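Local coordinates for isochorismatase family protein family (Burkholderia thailandensis, PDB 3TXY) that is of unconfirmed function but belongs to the isochorismatase family and is probably a hydrolase, built here as a two-chain assembly, at residues 14-19 with 47-52; 61-64 with 69-72; 161-164 with 168-171; 116-121 with 150-155; 107-112 with 136-141. One frame throughout, in Å; residues are numbered along the deposited sequence.

Contact 1: residues 14-19 with 47-52; sequences VALVAI and NAFRAR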
# COMPACT_ATOMS: atom_id res chain seq x y z
N VAL A 14 -20.09 10.27 1.88
CA VAL A 14 -19.50 9.02 1.44
C VAL A 14 -19.57 8.87 -0.09
O VAL A 14 -20.55 9.24 -0.71
CB VAL A 14 -20.19 7.80 2.12
CG1 VAL A 14 -21.64 7.67 1.69
CG2 VAL A 14 -19.41 6.51 1.84
N ALA A 15 -18.50 8.32 -0.65
CA ALA A 15 -18.39 7.98 -2.07
C ALA A 15 -18.13 6.49 -2.28
O ALA A 15 -17.51 5.81 -1.45
CB ALA A 15 -17.26 8.80 -2.71
N LEU A 16 -18.64 5.99 -3.42
CA LEU A 16 -18.36 4.64 -3.91
C LEU A 16 -17.19 4.74 -4.88
O LEU A 16 -17.22 5.55 -5.80
CB LEU A 16 -19.58 4.06 -4.65
CG LEU A 16 -19.51 2.58 -5.07
CD1 LEU A 16 -19.49 1.63 -3.87
CD2 LEU A 16 -20.69 2.23 -5.98
N VAL A 17 -16.15 3.94 -4.65
CA VAL A 17 -14.96 3.92 -5.51
C VAL A 17 -14.73 2.48 -5.96
O VAL A 17 -14.52 1.60 -5.14
CB VAL A 17 -13.71 4.44 -4.76
CG1 VAL A 17 -12.47 4.36 -5.65
CG2 VAL A 17 -13.96 5.86 -4.28
N ALA A 18 -14.79 2.26 -7.27
CA ALA A 18 -14.77 0.91 -7.85
C ALA A 18 -13.52 0.76 -8.70
O ALA A 18 -13.30 1.54 -9.63
CB ALA A 18 -16.01 0.71 -8.72
N ILE A 19 -12.70 -0.25 -8.40
CA ILE A 19 -11.37 -0.38 -9.01
C ILE A 19 -11.33 -1.40 -10.15
O ILE A 19 -11.61 -2.57 -9.94
CB ILE A 19 -10.31 -0.81 -7.98
CG1 ILE A 19 -10.27 0.12 -6.75
CG2 ILE A 19 -8.94 -0.86 -8.64
CD1 ILE A 19 -10.06 1.59 -7.08
N ASN A 47 -26.29 2.22 -7.77
CA ASN A 47 -27.69 2.68 -7.81
C ASN A 47 -28.12 3.29 -6.46
O ASN A 47 -28.74 4.34 -6.42
CB ASN A 47 -28.63 1.53 -8.18
CG ASN A 47 -28.45 1.09 -9.62
OD1 ASN A 47 -27.86 1.80 -10.45
ND2 ASN A 47 -28.95 -0.10 -9.93
N ALA A 48 -27.72 2.64 -5.37
CA ALA A 48 -28.02 3.12 -4.02
C ALA A 48 -27.33 4.46 -3.72
O ALA A 48 -27.94 5.35 -3.09
CB ALA A 48 -27.62 2.06 -3.00
N PHE A 49 -26.08 4.61 -4.17
CA PHE A 49 -25.37 5.89 -4.06
C PHE A 49 -26.00 7.01 -4.89
O PHE A 49 -26.29 8.09 -4.35
CB PHE A 49 -23.89 5.70 -4.41
CG PHE A 49 -23.06 5.23 -3.24
CD1 PHE A 49 -23.16 3.92 -2.78
CD2 PHE A 49 -22.21 6.11 -2.57
CE1 PHE A 49 -22.40 3.49 -1.68
CE2 PHE A 49 -21.48 5.69 -1.47
CZ PHE A 49 -21.55 4.38 -1.03
N ARG A 50 -26.28 6.74 -6.16
CA ARG A 50 -26.84 7.77 -7.04
C ARG A 50 -28.20 8.25 -6.55
O ARG A 50 -28.49 9.46 -6.57
CB ARG A 50 -26.92 7.25 -8.48
CG ARG A 50 -25.54 7.09 -9.14
CD ARG A 50 -25.68 7.01 -10.66
NE ARG A 50 -24.57 6.29 -11.29
CZ ARG A 50 -24.50 4.97 -11.45
NH1 ARG A 50 -25.46 4.17 -10.98
NH2 ARG A 50 -23.45 4.44 -12.05
N ALA A 51 -29.02 7.31 -6.08
CA ALA A 51 -30.31 7.60 -5.42
C ALA A 51 -30.21 8.64 -4.32
O ALA A 51 -31.18 9.35 -4.04
CB ALA A 51 -30.92 6.31 -4.85
N ARG A 52 -29.05 8.72 -3.68
CA ARG A 52 -28.82 9.63 -2.55
C ARG A 52 -27.96 10.84 -2.93
O ARG A 52 -27.53 11.60 -2.06
CB ARG A 52 -28.19 8.87 -1.38
CG ARG A 52 -29.16 7.93 -0.70
CD ARG A 52 -28.46 6.94 0.22
NE ARG A 52 -29.39 6.00 0.84
CZ ARG A 52 -29.94 4.94 0.25
NH1 ARG A 52 -29.71 4.65 -1.03
NH2 ARG A 52 -30.76 4.16 0.94

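Contact 2: residues 61-64 with 69-72; sequences TSYQ and VALK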
# COMPACT_ATOMS: atom_id res chain seq x y z
N THR A 61 -7.57 1.34 -15.39
CA THR A 61 -6.15 1.41 -15.70
C THR A 61 -5.97 1.48 -17.20
O THR A 61 -6.56 0.70 -17.96
CB THR A 61 -5.44 0.16 -15.17
OG1 THR A 61 -5.70 0.04 -13.77
CG2 THR A 61 -3.93 0.22 -15.43
N SER A 62 -5.13 2.40 -17.63
CA SER A 62 -4.78 2.53 -19.02
C SER A 62 -3.31 2.86 -19.16
O SER A 62 -2.76 3.55 -18.34
CB SER A 62 -5.58 3.65 -19.68
OG SER A 62 -5.25 3.75 -21.05
N TYR A 63 -2.70 2.37 -20.24
CA TYR A 63 -1.34 2.74 -20.60
C TYR A 63 -1.27 3.41 -21.98
O TYR A 63 -0.18 3.55 -22.57
CB TYR A 63 -0.45 1.51 -20.58
CG TYR A 63 -0.50 0.79 -19.26
CD1 TYR A 63 -1.06 -0.47 -19.17
CD2 TYR A 63 0.01 1.37 -18.10
CE1 TYR A 63 -1.10 -1.15 -17.98
CE2 TYR A 63 -0.03 0.69 -16.90
CZ TYR A 63 -0.60 -0.57 -16.86
OH TYR A 63 -0.67 -1.28 -15.69
N GLN A 64 -2.44 3.83 -22.48
CA GLN A 64 -2.55 4.61 -23.72
C GLN A 64 -1.72 5.88 -23.63
O GLN A 64 -1.55 6.42 -22.54
CB GLN A 64 -4.03 4.93 -24.00
CG GLN A 64 -4.90 3.71 -24.27
CD GLN A 64 -4.46 2.97 -25.53
OE1 GLN A 64 -3.83 3.56 -26.41
NE2 GLN A 64 -4.78 1.68 -25.62
N VAL A 69 4.07 4.81 -20.14
CA VAL A 69 3.75 5.13 -18.76
C VAL A 69 3.60 3.91 -17.84
O VAL A 69 3.48 4.09 -16.63
CB VAL A 69 2.50 6.05 -18.68
CG1 VAL A 69 1.19 5.25 -18.76
CG2 VAL A 69 2.58 6.89 -17.41
N ALA A 70 3.62 2.70 -18.40
CA ALA A 70 3.65 1.47 -17.60
C ALA A 70 4.94 1.41 -16.83
O ALA A 70 6.01 1.70 -17.39
CB ALA A 70 3.56 0.24 -18.51
N LEU A 71 4.88 0.98 -15.57
CA LEU A 71 6.12 0.86 -14.77
C LEU A 71 7.01 -0.21 -15.37
O LEU A 71 6.52 -1.28 -15.81
CB LEU A 71 5.82 0.54 -13.30
CG LEU A 71 5.26 1.73 -12.51
CD1 LEU A 71 4.47 1.25 -11.29
CD2 LEU A 71 6.38 2.67 -12.10
N LYS A 72 8.31 0.11 -15.46
CA LYS A 72 9.32 -0.80 -15.99
C LYS A 72 10.41 -1.08 -14.94
O LYS A 72 11.47 -1.64 -15.25
CB LYS A 72 9.91 -0.23 -17.30
O HOH W 1 1.86 5.53 -21.92

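Contact 3: residues 161-164 with 168-171; sequences VSTW and AQTF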
# COMPACT_ATOMS: atom_id res chain seq x y z
N VAL A 161 -15.14 -7.48 -3.85
CA VAL A 161 -13.71 -7.53 -4.15
C VAL A 161 -13.32 -9.00 -4.34
O VAL A 161 -13.74 -9.87 -3.55
CB VAL A 161 -12.83 -6.85 -3.07
CG1 VAL A 161 -13.17 -5.36 -2.96
CG2 VAL A 161 -12.93 -7.53 -1.70
N SER A 162 -12.53 -9.27 -5.38
CA SER A 162 -12.04 -10.62 -5.65
C SER A 162 -10.57 -10.60 -6.04
O SER A 162 -10.01 -9.57 -6.42
CB SER A 162 -12.89 -11.31 -6.72
OG SER A 162 -14.21 -11.49 -6.26
N THR A 163 -9.95 -11.77 -5.92
CA THR A 163 -8.51 -11.89 -6.12
C THR A 163 -8.15 -13.31 -6.57
O THR A 163 -9.03 -14.07 -6.97
CB THR A 163 -7.75 -11.40 -4.86
OG1 THR A 163 -6.36 -11.30 -5.15
CG2 THR A 163 -7.98 -12.30 -3.62
N TRP A 164 -6.86 -13.65 -6.55
CA TRP A 164 -6.41 -14.87 -7.23
C TRP A 164 -6.54 -16.15 -6.43
O TRP A 164 -6.38 -17.25 -6.99
CB TRP A 164 -4.95 -14.72 -7.69
CG TRP A 164 -4.00 -14.53 -6.54
CD1 TRP A 164 -3.46 -15.51 -5.71
CD2 TRP A 164 -3.50 -13.27 -6.02
NE1 TRP A 164 -2.66 -14.94 -4.76
CE2 TRP A 164 -2.64 -13.61 -4.89
CE3 TRP A 164 -3.65 -11.94 -6.39
CZ2 TRP A 164 -1.97 -12.64 -4.18
CZ3 TRP A 164 -2.98 -10.98 -5.65
CH2 TRP A 164 -2.17 -11.32 -4.56
N ALA A 168 -5.61 -15.53 -0.36
CA ALA A 168 -5.28 -14.10 -0.51
C ALA A 168 -6.44 -13.22 -0.12
O ALA A 168 -6.27 -12.20 0.55
CB ALA A 168 -4.85 -13.79 -1.93
N GLN A 169 -7.65 -13.62 -0.50
CA GLN A 169 -8.84 -12.88 -0.08
C GLN A 169 -8.90 -12.81 1.43
O GLN A 169 -9.05 -11.74 2.01
CB GLN A 169 -10.09 -13.55 -0.61
CG GLN A 169 -11.38 -12.81 -0.22
CD GLN A 169 -11.72 -11.66 -1.16
OE1 GLN A 169 -10.87 -11.22 -1.94
NE2 GLN A 169 -12.98 -11.21 -1.12
N THR A 170 -8.79 -13.97 2.06
CA THR A 170 -8.88 -14.05 3.50
C THR A 170 -7.79 -13.25 4.20
O THR A 170 -8.07 -12.56 5.17
CB THR A 170 -8.90 -15.51 3.99
OG1 THR A 170 -10.11 -16.11 3.52
CG2 THR A 170 -8.86 -15.57 5.54
N PHE A 171 -6.57 -13.34 3.70
CA PHE A 171 -5.47 -12.57 4.27
C PHE A 171 -5.78 -11.07 4.27
O PHE A 171 -5.66 -10.42 5.29
CB PHE A 171 -4.16 -12.82 3.55
CG PHE A 171 -3.00 -12.20 4.24
CD1 PHE A 171 -2.59 -10.91 3.92
CD2 PHE A 171 -2.37 -12.87 5.28
CE1 PHE A 171 -1.54 -10.33 4.61
CE2 PHE A 171 -1.32 -12.29 5.97
CZ PHE A 171 -0.91 -11.02 5.63

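Contact 4: residues 116-121 with 150-155; sequences DLDVQL and NNYNVV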
# COMPACT_ATOMS: atom_id res chain seq x y z
N ASP A 116 -6.63 12.13 -10.39
CA ASP A 116 -7.44 13.14 -9.71
C ASP A 116 -8.37 12.59 -8.64
O ASP A 116 -9.31 13.26 -8.25
CB ASP A 116 -8.24 14.00 -10.72
CG ASP A 116 -9.28 13.22 -11.52
OD1 ASP A 116 -9.22 11.95 -11.58
OD2 ASP A 116 -10.17 13.90 -12.11
N LEU A 117 -8.13 11.38 -8.14
CA LEU A 117 -9.03 10.79 -7.15
C LEU A 117 -9.13 11.65 -5.88
O LEU A 117 -10.22 11.99 -5.44
CB LEU A 117 -8.62 9.36 -6.80
CG LEU A 117 -9.46 8.64 -5.73
CD1 LEU A 117 -10.93 8.58 -6.12
CD2 LEU A 117 -8.92 7.24 -5.52
N ASP A 118 -8.00 12.01 -5.31
CA ASP A 118 -8.05 12.80 -4.08
C ASP A 118 -8.70 14.16 -4.33
O ASP A 118 -9.52 14.63 -3.54
CB ASP A 118 -6.68 12.94 -3.47
CG ASP A 118 -6.74 13.55 -2.10
OD1 ASP A 118 -7.26 12.88 -1.18
OD2 ASP A 118 -6.33 14.73 -1.98
N VAL A 119 -8.33 14.81 -5.43
CA VAL A 119 -8.97 16.07 -5.84
C VAL A 119 -10.52 15.93 -5.91
O VAL A 119 -11.28 16.80 -5.42
CB VAL A 119 -8.39 16.57 -7.19
CG1 VAL A 119 -9.38 17.51 -7.90
CG2 VAL A 119 -7.05 17.26 -6.97
N GLN A 120 -10.99 14.84 -6.51
CA GLN A 120 -12.45 14.62 -6.65
C GLN A 120 -13.09 14.42 -5.29
O GLN A 120 -14.12 15.00 -4.98
CB GLN A 120 -12.74 13.38 -7.53
CG GLN A 120 -12.35 13.53 -9.01
CD GLN A 120 -13.29 14.40 -9.81
OE1 GLN A 120 -14.32 14.85 -9.33
NE2 GLN A 120 -12.92 14.65 -11.08
N LEU A 121 -12.46 13.60 -4.46
CA LEU A 121 -12.97 13.37 -3.10
C LEU A 121 -13.01 14.65 -2.27
O LEU A 121 -14.05 14.99 -1.70
CB LEU A 121 -12.18 12.29 -2.36
CG LEU A 121 -12.25 10.90 -3.01
CD1 LEU A 121 -11.20 9.95 -2.47
CD2 LEU A 121 -13.63 10.29 -2.86
N ASN A 150 -4.36 9.06 3.99
CA ASN A 150 -4.94 10.34 3.63
C ASN A 150 -6.20 10.69 4.42
O ASN A 150 -6.91 11.65 4.09
CB ASN A 150 -5.16 10.39 2.11
CG ASN A 150 -3.86 10.67 1.38
OD1 ASN A 150 -3.52 11.82 1.13
ND2 ASN A 150 -3.09 9.65 1.15
N ASN A 151 -6.42 9.95 5.50
CA ASN A 151 -7.41 10.30 6.53
C ASN A 151 -8.84 10.10 6.10
O ASN A 151 -9.75 10.72 6.66
CB ASN A 151 -7.23 11.74 7.03
CG ASN A 151 -7.87 11.99 8.39
OD1 ASN A 151 -7.73 11.18 9.30
ND2 ASN A 151 -8.57 13.13 8.52
N TYR A 152 -9.06 9.20 5.14
CA TYR A 152 -10.41 8.77 4.76
C TYR A 152 -10.82 7.57 5.59
O TYR A 152 -9.99 6.69 5.88
CB TYR A 152 -10.46 8.37 3.28
CG TYR A 152 -10.27 9.55 2.35
CD1 TYR A 152 -11.32 10.42 2.07
CD2 TYR A 152 -9.04 9.79 1.74
CE1 TYR A 152 -11.13 11.53 1.24
CE2 TYR A 152 -8.86 10.87 0.88
CZ TYR A 152 -9.90 11.74 0.64
OH TYR A 152 -9.71 12.83 -0.19
N ASN A 153 -12.10 7.53 5.97
CA ASN A 153 -12.70 6.31 6.54
C ASN A 153 -12.96 5.34 5.38
O ASN A 153 -13.71 5.66 4.45
CB ASN A 153 -13.99 6.61 7.27
CG ASN A 153 -13.78 7.59 8.39
OD1 ASN A 153 -13.15 7.26 9.41
ND2 ASN A 153 -14.28 8.80 8.22
N VAL A 154 -12.29 4.20 5.42
CA VAL A 154 -12.35 3.22 4.33
C VAL A 154 -13.22 2.02 4.72
O VAL A 154 -13.06 1.45 5.80
CB VAL A 154 -10.96 2.69 3.95
CG1 VAL A 154 -11.05 1.66 2.82
CG2 VAL A 154 -10.01 3.84 3.57
N VAL A 155 -14.13 1.65 3.82
CA VAL A 155 -14.93 0.45 3.94
C VAL A 155 -14.67 -0.39 2.70
O VAL A 155 -14.83 0.10 1.56
CB VAL A 155 -16.43 0.78 4.06
CG1 VAL A 155 -17.25 -0.51 4.22
CG2 VAL A 155 -16.66 1.73 5.23

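Contact 5: residues 107-112 with 136-141; sequences HQWGAF and TNIGVE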
# COMPACT_ATOMS: atom_id res chain seq x y z
N HIS A 107 -2.41 4.53 -13.85
CA HIS A 107 -1.33 3.87 -14.61
C HIS A 107 -0.49 2.92 -13.77
O HIS A 107 0.66 2.65 -14.12
CB HIS A 107 -0.37 4.91 -15.22
CG HIS A 107 -1.06 6.02 -15.99
ND1 HIS A 107 -1.85 5.79 -17.06
CD2 HIS A 107 -0.96 7.41 -15.85
CE1 HIS A 107 -2.29 6.98 -17.55
NE2 HIS A 107 -1.72 7.97 -16.82
N GLN A 108 -1.05 2.45 -12.66
CA GLN A 108 -0.39 1.49 -11.75
C GLN A 108 -1.45 0.91 -10.81
O GLN A 108 -2.64 1.11 -11.05
CB GLN A 108 0.74 2.14 -10.97
CG GLN A 108 0.27 3.14 -9.93
CD GLN A 108 -0.26 4.43 -10.54
OE1 GLN A 108 0.39 5.04 -11.38
NE2 GLN A 108 -1.45 4.88 -10.08
N TRP A 109 -1.03 0.21 -9.74
CA TRP A 109 -1.96 -0.51 -8.87
C TRP A 109 -2.97 0.38 -8.23
O TRP A 109 -4.17 0.28 -8.51
CB TRP A 109 -1.22 -1.27 -7.77
CG TRP A 109 -0.34 -2.40 -8.24
CD1 TRP A 109 -0.04 -2.79 -9.53
CD2 TRP A 109 0.48 -3.26 -7.38
NE1 TRP A 109 0.84 -3.84 -9.53
CE2 TRP A 109 1.20 -4.16 -8.27
CE3 TRP A 109 0.66 -3.37 -6.02
CZ2 TRP A 109 2.06 -5.13 -7.79
CZ3 TRP A 109 1.52 -4.35 -5.54
CH2 TRP A 109 2.20 -5.21 -6.41
N GLY A 110 -2.49 1.29 -7.38
CA GLY A 110 -3.36 2.13 -6.59
C GLY A 110 -3.94 3.28 -7.37
O GLY A 110 -3.36 3.74 -8.37
N ALA A 111 -5.08 3.77 -6.89
CA ALA A 111 -5.87 4.75 -7.64
C ALA A 111 -5.58 6.22 -7.34
O ALA A 111 -6.28 7.09 -7.86
CB ALA A 111 -7.37 4.48 -7.47
N PHE A 112 -4.56 6.51 -6.52
CA PHE A 112 -4.20 7.90 -6.22
C PHE A 112 -3.05 8.44 -7.06
O PHE A 112 -3.12 9.57 -7.57
CB PHE A 112 -3.86 8.02 -4.75
CG PHE A 112 -5.04 7.93 -3.83
CD1 PHE A 112 -5.79 9.06 -3.56
CD2 PHE A 112 -5.38 6.74 -3.20
CE1 PHE A 112 -6.86 9.01 -2.69
CE2 PHE A 112 -6.44 6.68 -2.33
CZ PHE A 112 -7.20 7.82 -2.08
N THR A 136 -8.34 -7.67 -4.96
CA THR A 136 -8.40 -7.33 -3.54
C THR A 136 -7.05 -6.90 -3.00
O THR A 136 -6.93 -5.84 -2.38
CB THR A 136 -8.91 -8.52 -2.71
OG1 THR A 136 -10.12 -9.02 -3.32
CG2 THR A 136 -9.21 -8.09 -1.28
N ASN A 137 -6.02 -7.70 -3.25
CA ASN A 137 -4.69 -7.44 -2.72
C ASN A 137 -3.84 -6.46 -3.50
O ASN A 137 -2.75 -6.13 -3.06
CB ASN A 137 -3.88 -8.73 -2.57
CG ASN A 137 -4.68 -9.86 -2.01
OD1 ASN A 137 -5.56 -10.40 -2.70
ND2 ASN A 137 -4.37 -10.26 -0.78
N ILE A 138 -4.26 -6.05 -4.69
CA ILE A 138 -3.40 -5.25 -5.54
C ILE A 138 -3.98 -3.84 -5.64
O ILE A 138 -3.73 -3.02 -4.76
CB ILE A 138 -3.19 -5.95 -6.90
CG1 ILE A 138 -2.59 -7.35 -6.71
CG2 ILE A 138 -2.35 -5.09 -7.85
CD1 ILE A 138 -1.22 -7.41 -6.02
N GLY A 139 -4.80 -3.56 -6.65
CA GLY A 139 -5.37 -2.23 -6.83
C GLY A 139 -6.29 -1.80 -5.70
O GLY A 139 -6.26 -0.64 -5.27
N VAL A 140 -7.11 -2.73 -5.21
CA VAL A 140 -8.01 -2.42 -4.09
C VAL A 140 -7.18 -2.09 -2.84
O VAL A 140 -7.34 -1.02 -2.25
CB VAL A 140 -8.99 -3.56 -3.81
CG1 VAL A 140 -9.75 -3.29 -2.50
CG2 VAL A 140 -9.92 -3.75 -5.02
N GLU A 141 -6.27 -2.98 -2.47
CA GLU A 141 -5.51 -2.80 -1.23
C GLU A 141 -4.61 -1.57 -1.26
O GLU A 141 -4.52 -0.83 -0.27
CB GLU A 141 -4.68 -4.04 -0.92
CG GLU A 141 -3.85 -3.89 0.36
CD GLU A 141 -3.35 -5.22 0.88
OE1 GLU A 141 -3.93 -6.27 0.51
OE2 GLU A 141 -2.37 -5.20 1.66

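Contact 1: residues 14-19 with 47-52
F49 lays the flat of its ring over L16, whose CB stands almost straight above the ring centre, 3.8 Å from the centroid and 5° off the normal. This is a CH-pi contact made by the root of the leucine, with the tip touching only at the ring's margin: with CG anti to the backbone N (chi1 -172°), the chain runs on obliquely past the ring, and CD1 comes to 4.1 Å from F49 CE1. Toward its CE2 corner the ring also meets the strand backbone, for F49 CE2 is 3.5 Å from L16 N and equally close to A15 C. V14 crosses the phenyl group at about a right angle, its CG1 lying 3.7 Å from F49 CE2. One aromatic side chain thus spans three consecutive strand residues. Strand 14-19, helix 35-51 and strand 56-61 form a beta-alpha-beta crossover of this alpha/beta fold, and the axes of the two short segments run roughly antiparallel, at 148°, and approach to 9.0 Å. L54, V56 and L193 supply further apolar neighbours of F49. Farther along residues 47-52, R52 turns its guanidinium back so that NH1 donates to A48 O at 2.8 Å.

Contact 2: residues 61-64 with 69-72
Y63 turns its ring toward A70 through a chi1 of -55°, which sets CG beside the backbone N and opposite the carbonyl carbon; in V69 a chi1 of 83° places CG1 between N and C, directed at the same tyrosine. The two neighbours consequently meet different parts of the ring. A70 CB lies over a face, 4.1 Å from the centroid and 26° off the normal, displaced to the side of Y63 CD2, which it approaches to 3.7 Å. V69 CG1 instead comes in at the edge, near the ring plane, and sits 4.1 Å from Y63 CD2. Polar groups complete the closure: one water donates to Y63 O and accepts from V69 N, each at 2.9 Å, so the two backbones are joined through solvent. On the side of residues 61-64, S62 OG accepts from Q64 N at 3.2 Å, an ST turn that bends the chain just past the strand. P82 packs against both Y63 and A70, and L71 reaches N151 of the second subunit. All this belongs to the long loop between strand 56-61 and helix 86-89, anchored where S62 still pairs its backbone with K106 at the end of the adjacent strand 102-106.

Contact 3: residues 161-164 with 168-171
W164 spreads one face of its indole over A168, whose methyl lies over that face near the rim, by CE2, NE1 and CZ2. A168 CB is 3.7 Å from W164 CE2 and 4.0 Å from the centroid of the five-membered ring, 29° off its normal, which makes a displaced CH-pi contact. The tryptophan gets there although its CB starts out away from the helix: chi1 of 62° wedges CG between the backbone N and the carbonyl carbon and folds the indole back. Next along the chain toward the strand, T163 turns its methyl to the helix, with CG2 only 3.4 Å from Q169 N and 3.5 Å from Q169 OE1, while its hydroxyl is hydrogen-bonded to N137 OD1. The contact lies at the strand-to-helix connection of a beta-alpha-beta unit, strand 153-162, helix 166-180, strand 182-184. Q169 supplies the hydrogen bond between the two segments. Its chain leaves extended and then bends at chi2, bringing NE2 to V161 O at 2.9 Å with an N-H...O angle of 150°. The donor comes from above the carbonyl plane. The other end of the amide is engaged too, OE1 being hydrogen-bonded to T136 OG1, and this double hold fixes the rotation of the buried amide. V161 CG2 packs against Q169 NE2 at 3.7 Å. Across the dimer, F171 stacks on F171 of the second subunit, and K179 of that subunit makes a cation-pi contact with W164.

Contact 4: residues 116-121 with 150-155
Y152 and L121 face each other from well-separated backbones, their CA atoms 9.5 Å apart, so side chains must bridge the gap. Residues 150-155 carry the chain from helix 136-149 into the parallel sheet of this alpha/beta fold. The helix ends in a Schellman motif: N151, with a phi of 73°, is its C-prime residue, and Y152 N returns to A147 O. That reversal leaves Y152 pointing its CB toward helix 117-123, just before strand 153-162 begins. From the other side D118 contributes a carboxylate and L121 an aliphatic branch, spaced so as to treat the phenol in two different ways. The hydroxyl gives its proton to D118: Y152 OH lies 2.6 Å from D118 OD1, a short bond between two groups whose planes stand 77° apart. With respect to the ring, OD1 is in plane at the edge; with respect to the carboxylate, the phenol comes from above. D118 extends far enough because its CG is anti to the backbone N (chi1 -171°). OD2 of the same carboxylate forms a salt bridge with R122, which would probably help keep D118 ionised and hence a good acceptor. L121 covers a face of the ring, CD1 lying 4.2 Å from the centroid and displaced toward the hydroxyl end. I57, I126 and I129 continue this apolar layer beneath the helix. The leucine also crowds the phenol at its oxygen, with L121 CB 3.3 Å from Y152 OH.

Contact 5: residues 107-112 with 136-141
W109 O accepts a hydrogen bond from K106 NZ and is also approached by G139 CA at 3.2 Å, a weaker CA-H...O contact with an angle of 125° at the hydrogen. The backbones are brought close here, the CA atoms of W109 and G139 being 4.3 Å apart. Next to this polar junction I138 presses its CG2 methyl on the indole of W109. CG2 stands 3.4 Å from the centroid of the five-membered ring and 13° off the normal, while CD1 trails over the six-membered ring, 4.1 Å from W109 CH2. Since CG2 is anti to the backbone N, the isoleucine offers this branch to the face as the two side chains cross. The loop is braced from within by Q108 NE2, which donates to G110 O at 2.8 Å. Y148 of the second subunit also meets the W109 ring, so the indole belongs to the dimer interface as well. Near the start of helix 136-149, G139, which has no thiol, probably occupies the position of the nucleophilic cysteine of related cysteine hydrolases, and K106 probably matches their lysine; the loop therefore appears to border the active-site region.

The five contacts sample one parallel six-stranded sheet and the layers around it. Contact 1 lies at one end, its centre about 27 Å from that of contact 2 and 22 Å from that of contact 3, both across the chain centre. Contact 5 is the most central and touches all the others: I19 packs on it from contact 1, S62 O of contact 2 is hydrogen-bonded to its H107 ND1, T136 and N137 bond Q169 and T163 of contact 3, and L117 of contact 4 packs on A111. Contacts 3 and 4 share strand 153-162. Along the chain contacts 1 and 2 come first, contacts 4 and 5 interleave beside the dimer interface, and contact 3 follows.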